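Side-chain contacts in shikimate 5-dehydrogenase (Mycobacterium fortuitum subsp. fortuitum DSM 46621, PDB 4XIJ), which probably catalyses the NADP-dependent reduction of 3-dehydroshikimate to shikimate, the fourth of the seven steps that lead to chorismate: residues Leu31-Ala34 with Ala35-Leu39; Ala265-Glu268 with Ala269-Ala273; Gly245-Met248 with Leu249-Gln252; Ser61-Gly64 with Pro65-Gly69. All coordinates share one frame; numbering follows the deposited sequence. Where two conformers were deposited one is given.

Contact 1 (Leu31-Ala34 with Ala35-Leu39); sequences LHLA and AYRAL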
ATOM      1  N   LEU A  31     -10.382  10.458   2.119  1.00  7.27           N
ATOM      2  CA  LEU A  31     -10.195   9.774   3.394  1.00  7.37           C
ATOM      3  C   LEU A  31      -9.611  10.706   4.451  1.00  7.70           C
ATOM      4  O   LEU A  31     -10.026  10.661   5.618  1.00  8.01           O
ATOM      5  CB  LEU A  31      -9.293   8.552   3.211  1.00  8.58           C
ATOM      6  CG  LEU A  31      -9.937   7.414   2.391  1.00 10.75           C
ATOM      7  CD1 LEU A  31      -8.861   6.423   1.940  1.00 12.74           C
ATOM      8  CD2 LEU A  31     -10.991   6.695   3.165  1.00 12.70           C
ATOM      9  N   HIS A  32      -8.703  11.589   4.041  1.00  7.74           N
ATOM     10  CA  HIS A  32      -8.150  12.551   4.990  1.00  7.53           C
ATOM     11  C   HIS A  32      -9.166  13.597   5.407  1.00  7.27           C
ATOM     12  O   HIS A  32      -9.277  13.891   6.602  1.00  7.79           O
ATOM     13  CB  HIS A  32      -6.885  13.232   4.441  1.00  7.64           C
ATOM     14  CG  HIS A  32      -5.632  12.397   4.573  1.00  7.20           C
ATOM     15  ND1 HIS A  32      -4.677  12.636   5.538  1.00  7.91           N
ATOM     16  CD2 HIS A  32      -5.212  11.298   3.892  1.00  7.51           C
ATOM     17  CE1 HIS A  32      -3.718  11.727   5.447  1.00  7.98           C
ATOM     18  NE2 HIS A  32      -4.011  10.910   4.438  1.00  8.24           N
ATOM     19  N   LEU A  33      -9.916  14.178   4.474  1.00  8.01           N
ATOM     20  CA  LEU A  33     -10.906  15.186   4.937  1.00  7.01           C
ATOM     21  C   LEU A  33     -11.981  14.535   5.809  1.00  6.85           C
ATOM     22  O   LEU A  33     -12.412  15.155   6.799  1.00  7.70           O
ATOM     23  CB  LEU A  33     -11.562  15.935   3.765  1.00  7.88           C
ATOM     24  CG  LEU A  33     -10.587  16.891   3.051  1.00  9.03           C
ATOM     25  CD1 LEU A  33     -11.298  17.441   1.783  1.00 11.50           C
ATOM     26  CD2 LEU A  33     -10.100  18.036   3.933  1.00  9.04           C
ATOM     27  N   ALA A  34     -12.412  13.317   5.483  1.00  7.66           N
ATOM     28  CA  ALA A  34     -13.354  12.625   6.365  1.00  8.80           C
ATOM     29  C   ALA A  34     -12.761  12.462   7.764  1.00  7.73           C
ATOM     30  O   ALA A  34     -13.450  12.673   8.769  1.00  8.56           O
ATOM     31  CB  ALA A  34     -13.708  11.273   5.801  1.00  8.91           C
ATOM     32  N   ALA A  35     -11.482  12.119   7.839  1.00  7.81           N
ATOM     33  CA  ALA A  35     -10.833  11.990   9.134  1.00  7.92           C
ATOM     34  C   ALA A  35     -10.694  13.306   9.874  1.00  7.93           C
ATOM     35  O   ALA A  35     -11.029  13.373  11.058  1.00  8.07           O
ATOM     36  CB  ALA A  35      -9.445  11.367   8.951  1.00  8.77           C
ATOM     37  N   TYR A  36     -10.260  14.354   9.172  1.00  7.40           N
ATOM     38  CA  TYR A  36     -10.060  15.615   9.856  1.00  7.85           C
ATOM     39  C   TYR A  36     -11.371  16.156  10.400  1.00  7.27           C
ATOM     40  O   TYR A  36     -11.402  16.678  11.513  1.00  8.37           O
ATOM     41  CB  TYR A  36      -9.426  16.683   8.942  1.00  7.46           C
ATOM     42  CG  TYR A  36      -8.078  16.297   8.318  1.00  6.85           C
ATOM     43  CD1 TYR A  36      -7.288  15.222   8.805  1.00  8.13           C
ATOM     44  CD2 TYR A  36      -7.615  16.969   7.166  1.00  7.39           C
ATOM     45  CE1 TYR A  36      -6.083  14.893   8.147  1.00  7.93           C
ATOM     46  CE2 TYR A  36      -6.417  16.660   6.553  1.00  7.97           C
ATOM     47  CZ  TYR A  36      -5.674  15.611   7.035  1.00  7.62           C
ATOM     48  OH  TYR A  36      -4.533  15.287   6.373  1.00  8.35           O
ATOM     49  N   ARG A  37     -12.457  15.997   9.657  1.00  7.06           N
ATOM     50  CA  ARG A  37     -13.757  16.461  10.149  1.00  7.28           C
ATOM     51  C   ARG A  37     -14.181  15.665  11.409  1.00  7.64           C
ATOM     52  O   ARG A  37     -14.608  16.256  12.406  1.00  9.11           O
ATOM     53  CB  ARG A  37     -14.789  16.325   9.019  1.00  7.44           C
ATOM     54  CG  ARG A  37     -14.553  17.341   7.940  1.00  8.16           C
ATOM     55  CD  ARG A  37     -15.296  17.036   6.622  1.00  8.92           C
ATOM     56  NE  ARG A  37     -14.846  17.991   5.620  1.00  8.45           N
ATOM     57  CZ  ARG A  37     -15.111  17.925   4.317  1.00  7.89           C
ATOM     58  NH1 ARG A  37     -15.872  16.959   3.802  1.00  8.47           N
ATOM     59  NH2 ARG A  37     -14.618  18.856   3.494  1.00  9.98           N
ATOM     60  N   ALA A  38     -13.972  14.342  11.397  1.00  7.63           N
ATOM     61  CA  ALA A  38     -14.288  13.516  12.556  1.00  9.13           C
ATOM     62  C   ALA A  38     -13.415  13.850  13.786  1.00  8.63           C
ATOM     63  O   ALA A  38     -13.869  13.730  14.934  1.00 11.10           O
ATOM     64  CB  ALA A  38     -14.151  12.040  12.188  1.00  9.71           C
ATOM     65  N   LEU A  39     -12.187  14.308  13.522  1.00  8.61           N
ATOM     66  CA  LEU A  39     -11.242  14.692  14.581  1.00  8.35           C
ATOM     67  C   LEU A  39     -11.413  16.131  15.049  1.00  7.98           C
ATOM     68  O   LEU A  39     -10.684  16.574  15.934  1.00  9.89           O
ATOM     69  CB  LEU A  39      -9.801  14.514  14.074  1.00  9.19           C
ATOM     70  CG  LEU A  39      -9.390  13.055  13.857  1.00  9.74           C
ATOM     71  CD1 LEU A  39      -8.091  13.019  13.125  1.00  9.61           C
ATOM     72  CD2 LEU A  39      -9.319  12.253  15.149  1.00 11.05           C
TER
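Leu33, Tyr36 and His32 carry most of this contact, which shows how one helical turn can place an apolar and a polar pairing side by side. The Tyr36 ring bends back along helix 28-38, its CG lying anti to the carbonyl carbon (chi1 -57°), and one ring face comes to rest over the carbonyl oxygen of His32. That oxygen stands 3.1 Å above the plane of the Tyr36 ring, toward the rim, and also accepts the backbone bond from Tyr36 N at 2.8 Å. Farther out, Tyr36 OH reaches the edge of the imidazole and forms a hydrogen bond with His32 ND1 of 2.8 Å, with the two ring planes 76° apart. His32 CB adds an off-centre CH-pi contact, 4.2 Å from the centroid of the Tyr36 ring. Leu33 serves two neighbours: its CD2 meets Tyr36 CD2 obliquely at 4.2 Å, while its CB sits over the centre of the Arg37 guanidinium, 4.1 Å from the plane of that group. The other imidazole nitrogen, His32 NE2, bonds Gln256 OE1 on helix 246-261, and the rings of Tyr46 and Phe260 meet the imidazole as well. Bonds at both ring nitrogens should hold this buried group in one rotation and satisfy its polar atoms.

Contact 2 (Ala265-Glu268 with Ala269-Ala273); sequences APKE and AMRAA. With EDO (1,2-ethanediol), chain C; SO4 (sulfate ion), chain H.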
ATOM      1  N   ALA A 265      -6.537   7.285  14.532  1.00 11.62           N
ATOM      2  CA  ALA A 265      -7.386   7.363  13.340  1.00 10.47           C
ATOM      3  C   ALA A 265      -8.855   7.175  13.713  1.00 10.17           C
ATOM      4  O   ALA A 265      -9.186   6.292  14.466  1.00 11.10           O
ATOM      5  CB  ALA A 265      -6.943   6.329  12.275  1.00 11.47           C
ATOM      6  N   PRO A 266      -9.751   8.004  13.160  1.00  9.18           N
ATOM      7  CA  PRO A 266     -11.188   7.845  13.429  1.00  9.66           C
ATOM      8  C   PRO A 266     -11.698   6.791  12.454  1.00  8.97           C
ATOM      9  O   PRO A 266     -12.109   7.089  11.329  1.00  9.35           O
ATOM     10  CB  PRO A 266     -11.757   9.240  13.140  1.00 10.01           C
ATOM     11  CG  PRO A 266     -10.839   9.778  12.036  1.00  9.57           C
ATOM     12  CD  PRO A 266      -9.456   9.186  12.345  1.00  9.48           C
ATOM     13  N   LYS A 267     -11.633   5.542  12.871  1.00  9.71           N
ATOM     14  CA  LYS A 267     -11.746   4.469  11.870  1.00 10.49           C
ATOM     15  C   LYS A 267     -13.145   4.344  11.276  1.00 10.19           C
ATOM     16  O   LYS A 267     -13.271   4.093  10.072  1.00 10.34           O
ATOM     17  CB  LYS A 267     -11.305   3.113  12.442  1.00 11.54           C
ATOM     18  CG  LYS A 267      -9.847   3.101  12.877  1.00 13.15           C
ATOM     19  CD  LYS A 267      -9.311   1.715  13.197  1.00 16.16           C
ATOM     20  CE  LYS A 267      -7.813   1.776  13.359  1.00 19.51           C
ATOM     21  NZ  LYS A 267      -7.182   0.425  13.614  1.00 22.67           N
ATOM     22  N   GLU A 268     -14.207   4.517  12.076  1.00 11.08           N
ATOM     23  CA  GLU A 268     -15.548   4.379  11.521  1.00 11.41           C
ATOM     24  C   GLU A 268     -15.806   5.501  10.535  1.00  9.82           C
ATOM     25  O   GLU A 268     -16.466   5.307   9.492  1.00 10.65           O
ATOM     26  CB  GLU A 268     -16.619   4.341  12.622  1.00 15.03           C
ATOM     27  CG  GLU A 268     -16.709   2.942  13.299  1.00 20.08           C
ATOM     28  CD  GLU A 268     -17.246   1.820  12.372  1.00 24.73           C
ATOM     29  OE1 GLU A 268     -18.513   1.736  12.212  1.00 28.33           O
ATOM     30  OE2 GLU A 268     -16.431   1.024  11.839  1.00 24.06           O
ATOM     31  N   ALA A 269     -15.342   6.704  10.856  1.00  9.56           N
ATOM     32  CA  ALA A 269     -15.568   7.851   9.954  1.00  9.14           C
ATOM     33  C   ALA A 269     -14.832   7.594   8.633  1.00  8.47           C
ATOM     34  O   ALA A 269     -15.364   7.877   7.559  1.00  9.56           O
ATOM     35  CB  ALA A 269     -15.091   9.123  10.612  1.00  9.99           C
ATOM     36  N   MET A 270     -13.624   7.049   8.695  1.00  9.25           N
ATOM     37  CA  MET A 270     -12.882   6.769   7.459  1.00  8.36           C
ATOM     38  C   MET A 270     -13.513   5.623   6.671  1.00  8.54           C
ATOM     39  O   MET A 270     -13.539   5.657   5.438  1.00  9.15           O
ATOM     40  CB  MET A 270     -11.412   6.483   7.809  1.00  8.39           C
ATOM     41  CG  MET A 270     -10.759   7.771   8.331  1.00  9.41           C
ATOM     42  SD  MET A 270      -9.049   7.550   8.832  1.00  9.54           S
ATOM     43  CE  MET A 270      -8.210   7.368   7.226  1.00 10.20           C
ATOM     44  N   ARG A 271     -14.034   4.615   7.378  1.00  8.39           N
ATOM     45  CA  ARG A 271     -14.778   3.559   6.666  1.00  8.92           C
ATOM     46  C   ARG A 271     -16.002   4.109   5.932  1.00 10.09           C
ATOM     47  O   ARG A 271     -16.355   3.576   4.847  1.00 10.53           O
ATOM     48  CB  ARG A 271     -15.208   2.428   7.602  1.00  9.78           C
ATOM     49  CG  ARG A 271     -14.009   1.591   8.102  1.00 11.57           C
ATOM     50  CD  ARG A 271     -14.447   0.542   9.142  1.00 12.98           C
ATOM     51  NE  ARG A 271     -13.282  -0.197   9.615  1.00 14.57           N
ATOM     52  CZ  ARG A 271     -12.890  -0.252  10.889  1.00 16.94           C
ATOM     53  NH1 ARG A 271     -11.806  -0.946  11.201  1.00 17.51           N
ATOM     54  NH2 ARG A 271     -13.602   0.356  11.840  1.00 17.65           N
ATOM     55  N   ALA A 272     -16.676   5.107   6.515  1.00  9.73           N
ATOM     56  CA  ALA A 272     -17.833   5.691   5.845  1.00  9.99           C
ATOM     57  C   ALA A 272     -17.442   6.349   4.528  1.00  9.41           C
ATOM     58  O   ALA A 272     -18.263   6.454   3.630  1.00 10.46           O
ATOM     59  CB  ALA A 272     -18.551   6.715   6.780  1.00  9.36           C
ATOM     60  N   ALA A 273     -16.188   6.794   4.416  1.00  8.82           N
ATOM     61  CA  ALA A 273     -15.720   7.489   3.215  1.00  9.22           C
ATOM     62  C   ALA A 273     -15.038   6.556   2.203  1.00 10.32           C
ATOM     63  O   ALA A 273     -14.578   6.980   1.149  1.00 10.71           O
ATOM     64  CB  ALA A 273     -14.738   8.635   3.616  1.00  8.90           C
TER
HETATM   65  C1  EDO C 302     -14.013   4.214  15.128  1.00 25.63           C
HETATM   66  O1  EDO C 302     -14.512   5.459  14.780  1.00 26.44           O
HETATM   67  C2  EDO C 302     -13.054   4.537  16.225  1.00 23.52           C
HETATM   68  O2  EDO C 302     -11.747   4.541  15.643  1.00 22.24           O
HETATM   69  S   SO4 H 307     -11.488  -1.443  14.707  1.00 52.71           S
HETATM   70  O1  SO4 H 307     -12.293  -0.240  14.387  1.00 51.52           O
HETATM   71  O2  SO4 H 307     -12.384  -2.552  15.085  1.00 52.22           O
HETATM   72  O3  SO4 H 307     -10.606  -1.139  15.846  1.00 52.72           O
HETATM   73  O4  SO4 H 307     -10.660  -1.850  13.556  1.00 52.19           O
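One face of the Arg271 guanidinium is covered by Lys267 CB, which lies 3.6 Å from Arg271 NH2, while acceptors collect at the edge. Glu268 OE2 binds Arg271 NH2 at 2.9 Å in a salt bridge, offering its anti lone pair from a position 20° out of the guanidinium plane. The carboxylate and guanidinium planes are turned 50° against each other. A sulfate ion, probably from the crystallisation liquor, takes further N-H groups: Arg271 NH1 donates to its O4 at 2.8 Å and Arg271 NH2 to its O1 at 2.9 Å. NH2 thus serves two anions, which should hold the guanidinium steady. The Glu268 chain bends at chi2 (-68°), and this brings its carboxylate back to an arginine only three residues ahead.

At the start of the helix, Pro266 occupies the N-cap position, and Pro266 O accepts from Met270 N. A bound 1,2-ethanediol meets the first amides here, with Lys267 N donating to its O2 and Glu268 N to its O1, each at 2.9 Å. On the inner side, Pro266 CD packs against Met270 SD at 3.9 Å. This apolar side faces two neighbours: Pro266 and Ala269 lie on Ala38 of helix 28-38, and Met270 rests on Ala253 and Phe254 of helix 246-261.

Contact 3 (Gly245-Met248 with Leu249-Gln252); sequences GLQM and LLNQ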
ATOM      1  N   GLY A 245      -9.137  -4.467  -2.313  1.00 10.39           N
ATOM      2  CA  GLY A 245      -8.160  -3.406  -2.197  1.00  9.90           C
ATOM      3  C   GLY A 245      -8.619  -2.187  -1.441  1.00  9.64           C
ATOM      4  O   GLY A 245      -7.772  -1.410  -1.022  1.00 10.42           O
ATOM      5  N   LEU A 246      -9.927  -1.994  -1.256  1.00 10.60           N
ATOM      6  CA  LEU A 246     -10.359  -0.846  -0.421  1.00 10.20           C
ATOM      7  C   LEU A 246      -9.775  -0.978   0.980  1.00  9.62           C
ATOM      8  O   LEU A 246      -9.507   0.036   1.638  1.00  9.16           O
ATOM      9  CB  LEU A 246     -11.885  -0.716  -0.330  1.00  9.65           C
ATOM     10  CG  LEU A 246     -12.503  -0.265  -1.649  1.00 11.18           C
ATOM     11  CD1 LEU A 246     -14.024  -0.385  -1.480  1.00 12.62           C
ATOM     12  CD2 LEU A 246     -12.078   1.188  -2.036  1.00 12.58           C
ATOM     13  N   GLN A 247      -9.576  -2.201   1.468  1.00  9.33           N
ATOM     14  CA  GLN A 247      -8.989  -2.324   2.810  1.00  8.90           C
ATOM     15  C   GLN A 247      -7.494  -1.938   2.850  1.00  8.81           C
ATOM     16  O   GLN A 247      -7.006  -1.489   3.888  1.00  9.36           O
ATOM     17  CB  GLN A 247      -9.162  -3.765   3.348  1.00  8.31           C
ATOM     18  CG  GLN A 247     -10.621  -4.172   3.489  1.00  9.41           C
ATOM     19  CD  GLN A 247     -11.450  -3.158   4.289  1.00 10.80           C
ATOM     20  OE1 GLN A 247     -12.532  -2.724   3.837  1.00 13.68           O
ATOM     21  NE2 GLN A 247     -11.001  -2.830   5.470  1.00  9.75           N
ATOM     22  N   MET A 248      -6.765  -2.137   1.744  1.00  9.02           N
ATOM     23  CA  MET A 248      -5.412  -1.610   1.628  1.00  8.77           C
ATOM     24  C   MET A 248      -5.445  -0.077   1.680  1.00  8.89           C
ATOM     25  O   MET A 248      -4.733   0.522   2.457  1.00  9.46           O
ATOM     26  CB  MET A 248      -4.754  -2.104   0.341  1.00  9.92           C
ATOM     27  CG  MET A 248      -4.581  -3.619   0.387  1.00 11.25           C
ATOM     28  SD  MET A 248      -4.166  -4.312  -1.240  1.00 10.92           S
ATOM     29  CE  MET A 248      -2.613  -3.510  -1.655  1.00 13.22           C
ATOM     30  N   LEU A 249      -6.324   0.542   0.887  1.00  9.82           N
ATOM     31  CA  LEU A 249      -6.416   2.020   0.878  0.50  9.28           C
ATOM     32  C   LEU A 249      -6.771   2.546   2.275  1.00  9.11           C
ATOM     33  O   LEU A 249      -6.170   3.537   2.747  1.00  9.26           O
ATOM     34  CB  LEU A 249      -7.450   2.538  -0.148  0.50 10.68           C
ATOM     35  CG  LEU A 249      -7.179   2.242  -1.623  0.50 10.54           C
ATOM     36  CD1 LEU A 249      -8.281   2.864  -2.472  0.50 10.43           C
ATOM     37  CD2 LEU A 249      -5.808   2.750  -2.051  0.50 11.04           C
ATOM     38  N   LEU A 250      -7.704   1.886   2.955  1.00  8.81           N
ATOM     39  CA  LEU A 250      -8.098   2.292   4.299  1.00  8.74           C
ATOM     40  C   LEU A 250      -6.922   2.273   5.260  1.00  8.60           C
ATOM     41  O   LEU A 250      -6.648   3.267   5.931  1.00  8.90           O
ATOM     42  CB  LEU A 250      -9.213   1.380   4.787  1.00  8.59           C
ATOM     43  CG  LEU A 250      -9.743   1.752   6.179  1.00  9.49           C
ATOM     44  CD1 LEU A 250     -10.538   3.023   6.130  1.00 11.11           C
ATOM     45  CD2 LEU A 250     -10.601   0.595   6.661  1.00 10.01           C
ATOM     46  N   ASN A 251      -6.204   1.138   5.301  1.00  8.41           N
ATOM     47  CA  ASN A 251      -5.115   1.005   6.238  1.00  8.47           C
ATOM     48  C   ASN A 251      -3.888   1.884   5.891  1.00  9.11           C
ATOM     49  O   ASN A 251      -3.243   2.391   6.807  1.00 10.19           O
ATOM     50  CB  ASN A 251      -4.743  -0.464   6.374  1.00  9.70           C
ATOM     51  CG  ASN A 251      -5.697  -1.206   7.297  1.00 10.37           C
ATOM     52  OD1 ASN A 251      -5.542  -1.172   8.534  1.00 13.50           O
ATOM     53  ND2 ASN A 251      -6.720  -1.844   6.725  1.00 10.11           N
ATOM     54  N   GLN A 252      -3.647   2.140   4.614  1.00  9.02           N
ATOM     55  CA  GLN A 252      -2.642   3.125   4.200  1.00  9.71           C
ATOM     56  C   GLN A 252      -2.933   4.498   4.801  1.00  9.42           C
ATOM     57  O   GLN A 252      -2.034   5.235   5.217  1.00  9.11           O
ATOM     58  CB  GLN A 252      -2.595   3.282   2.651  1.00 13.53           C
ATOM     59  CG  GLN A 252      -2.013   2.120   1.892  1.00 16.08           C
ATOM     60  CD  GLN A 252      -2.375   2.173   0.415  1.00 17.73           C
ATOM     61  OE1 GLN A 252      -2.727   3.251  -0.111  1.00 21.16           O
ATOM     62  NE2 GLN A 252      -2.259   1.038  -0.266  1.00 16.72           N
TER
HETATM   63  O   HOH W   1      -9.087  -3.476   7.209  1.00 15.90           O
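Gln247 O is gripped twice by a single residue: Asn251 sends both its backbone N, at 3.1 Å, and its side-chain ND2, at 2.9 Å, to this oxygen. The two donors approach from opposite faces of the carbonyl plane. The side-chain bond is nearly straight (169° at the hydrogen), and the oxygen lies almost in the plane of the Asn251 amide. A first torsion of -80°, with CG beside the backbone N, folds that amide back over the preceding turn. Water 1 continues the link, accepting from Asn251 ND2 at 2.9 Å and from Gln247 NE2 at 2.7 Å. The asparagine amide thus donates to both Gln247 O and the water, which should restrain its rotation.

Gln247 reaches the water by bending at chi2. Its side chain runs alongside that of Leu250, pointing the same way, and NE2 comes within 3.6 Å of Leu250 CD2. On another side of the helix, the extended Gln252 lies back against Met248, with Gln252 CG 3.2 Å from Met248 O.

Met248 packs on Val118 and Ala121 of helix 114-122, and Leu250 on Met270 of helix 267-272. Residues 245-252 lie at the start of helix 246-261, soon after 241-243, the edge strand of a parallel sheet whose 3-2-1-4-5-6 order is that of a Rossmann-like nucleotide-binding domain, as in shikimate dehydrogenases.

Contact 4 (Ser61-Gly64 with Pro65-Gly69); sequences SALG and PEWVG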
ATOM      1  N   SER A  61      10.222  21.407  -1.339  1.00  8.91           N
ATOM      2  CA  SER A  61      11.224  22.277  -0.744  1.00 11.40           C
ATOM      3  C   SER A  61      10.664  23.647  -0.487  1.00 13.89           C
ATOM      4  O   SER A  61      11.075  24.283   0.464  1.00 15.27           O
ATOM      5  CB  SER A  61      12.460  22.454  -1.644  1.00 11.85           C
ATOM      6  OG  SER A  61      13.191  21.244  -1.819  1.00 13.95           O
ATOM      7  N   ALA A  62       9.712  24.082  -1.312  1.00 13.53           N
ATOM      8  CA  ALA A  62       9.185  25.439  -1.203  1.00 15.14           C
ATOM      9  C   ALA A  62       8.033  25.607  -0.188  1.00 14.14           C
ATOM     10  O   ALA A  62       7.598  26.758   0.094  1.00 17.25           O
ATOM     11  CB  ALA A  62       8.739  25.899  -2.579  1.00 16.20           C
ATOM     12  N   LEU A  63       7.560  24.501   0.379  1.00 12.66           N
ATOM     13  CA  LEU A  63       6.372  24.565   1.240  1.00 12.35           C
ATOM     14  C   LEU A  63       6.708  25.172   2.598  1.00 14.76           C
ATOM     15  O   LEU A  63       7.690  24.766   3.251  1.00 15.81           O
ATOM     16  CB  LEU A  63       5.743  23.178   1.431  1.00 10.98           C
ATOM     17  CG  LEU A  63       5.307  22.465   0.160  1.00  9.98           C
ATOM     18  CD1 LEU A  63       4.770  21.081   0.562  1.00 10.78           C
ATOM     19  CD2 LEU A  63       4.238  23.257  -0.616  1.00 10.56           C
ATOM     20  N   GLY A  64       5.851  26.092   3.040  1.00 14.36           N
ATOM     21  CA  GLY A  64       6.014  26.735   4.325  1.00 15.27           C
ATOM     22  C   GLY A  64       5.596  25.864   5.492  1.00 13.99           C
ATOM     23  O   GLY A  64       5.107  24.738   5.295  1.00 12.92           O
ATOM     24  N   PRO A  65       5.809  26.371   6.718  1.00 14.20           N
ATOM     25  CA  PRO A  65       5.629  25.578   7.945  1.00 14.53           C
ATOM     26  C   PRO A  65       4.177  25.131   8.171  1.00 14.30           C
ATOM     27  O   PRO A  65       3.974  24.138   8.862  1.00 14.51           O
ATOM     28  CB  PRO A  65       6.134  26.517   9.054  1.00 15.98           C
ATOM     29  CG  PRO A  65       6.097  27.838   8.480  1.00 16.73           C
ATOM     30  CD  PRO A  65       6.289  27.740   7.016  1.00 15.06           C
ATOM     31  N   GLU A  66       3.213  25.764   7.508  1.00 13.58           N
ATOM     32  CA  GLU A  66       1.833  25.326   7.658  1.00 13.92           C
ATOM     33  C   GLU A  66       1.553  23.950   7.037  1.00 11.72           C
ATOM     34  O   GLU A  66       0.542  23.305   7.390  1.00 12.05           O
ATOM     35  CB  GLU A  66       0.869  26.374   7.067  1.00 15.68           C
ATOM     36  CG  GLU A  66       0.831  26.489   5.568  1.00 18.52           C
ATOM     37  CD  GLU A  66       1.893  27.402   4.956  1.00 20.93           C
ATOM     38  OE1 GLU A  66       2.927  27.693   5.622  1.00 22.09           O
ATOM     39  OE2 GLU A  66       1.678  27.832   3.783  1.00 22.98           O
ATOM     40  N   TRP A  67       2.449  23.491   6.162  1.00 10.62           N
ATOM     41  CA  TRP A  67       2.281  22.188   5.521  1.00  9.81           C
ATOM     42  C   TRP A  67       2.716  21.124   6.488  1.00 11.30           C
ATOM     43  O   TRP A  67       3.902  21.062   6.876  1.00 12.06           O
ATOM     44  CB  TRP A  67       3.069  22.137   4.203  1.00  9.74           C
ATOM     45  CG  TRP A  67       2.373  22.963   3.151  1.00 10.78           C
ATOM     46  CD1 TRP A  67       2.490  24.326   2.939  1.00 10.92           C
ATOM     47  CD2 TRP A  67       1.424  22.483   2.197  1.00 11.36           C
ATOM     48  NE1 TRP A  67       1.667  24.698   1.891  1.00 11.30           N
ATOM     49  CE2 TRP A  67       1.019  23.582   1.415  1.00 11.60           C
ATOM     50  CE3 TRP A  67       0.897  21.210   1.903  1.00 12.22           C
ATOM     51  CZ2 TRP A  67       0.092  23.457   0.355  1.00 12.23           C
ATOM     52  CZ3 TRP A  67      -0.023  21.085   0.859  1.00 12.65           C
ATOM     53  CH2 TRP A  67      -0.418  22.213   0.104  1.00 12.52           C
ATOM     54  N   VAL A  68       1.773  20.241   6.828  1.00 10.54           N
ATOM     55  CA  VAL A  68       1.985  19.255   7.870  1.00 10.64           C
ATOM     56  C   VAL A  68       2.336  17.888   7.295  1.00  8.70           C
ATOM     57  O   VAL A  68       3.002  17.093   7.952  1.00 11.24           O
ATOM     58  CB  VAL A  68       0.710  19.131   8.768  1.00 11.36           C
ATOM     59  CG1 VAL A  68      -0.497  18.556   7.993  1.00 12.42           C
ATOM     60  CG2 VAL A  68       0.985  18.336  10.040  1.00 11.73           C
ATOM     61  N   GLY A  69       1.839  17.558   6.105  1.00  8.25           N
ATOM     62  CA  GLY A  69       2.040  16.213   5.563  1.00  8.12           C
ATOM     63  C   GLY A  69       1.644  16.145   4.103  1.00  7.88           C
ATOM     64  O   GLY A  69       0.834  16.962   3.650  1.00  8.58           O
TER
HETATM   65  O   HOH W   2       3.781  27.492   1.750  1.00 28.53           O
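Leu63 lies over one face of the Trp67 indole, just where a type I beta turn from Gly64 to Trp67 leads into strand 67-72. The turn ends the crossover from strand 45-50 through helix 56-61. It is closed by Trp67 N donating to Gly64 O at 3.1 Å, from above the carbonyl plane rather than along a lone pair. With CG beside the backbone N (chi1 -58°), the isopropyl end of Leu63 is laid over the indole, and both methyls touch it. CD2 sits 3.8 Å from the centroid of the five-membered ring, only 10° off the normal, a CH-pi contact, while CD1 reaches Trp67 CD2 at 4.0 Å. Leu63 CB adds a contact of 3.8 Å with Trp67 CD1. Gly64 O lies at the indole edge, near the ring plane, and also accepts from Arg102 NH2.

Glu66 adopts a less common shape. Its CG falls between the backbone N and the carbonyl carbon (chi1 72°), and a bend at chi2 turns the carboxylate back over the turn, with OE1 3.2 Å from Gly64 C. Its other oxygen is linked to the amide of Gly64 by a water: water 2 accepts from Gly64 N at 2.8 Å and donates to Glu66 OE2 at 2.9 Å.

Three of the four contacts form one helical cluster. Contacts 1 and 2 have centres about 8 Å apart and meet largely through small side chains, with Ala38 CB 3.4 Å from Ala269 CB and Pro266 against Ala35. Contact 2 touches contact 3 where Arg271 CG meets Leu250 CD2 at 3.8 Å, and contact 1 grazes contact 3 with Leu31 CD1 4.0 Å from Leu249 O. The C-terminal helices are thereby joined to the substrate-binding domain. Contact 4 stands apart, its nearest atoms about 5 Å from contact 1 and about 12 Å from contact 3. A sulfate, probably from the crystallisation liquor, lies about 3 Å from the Gln252 side chain; such ions often mark pockets, but this alone does not identify one.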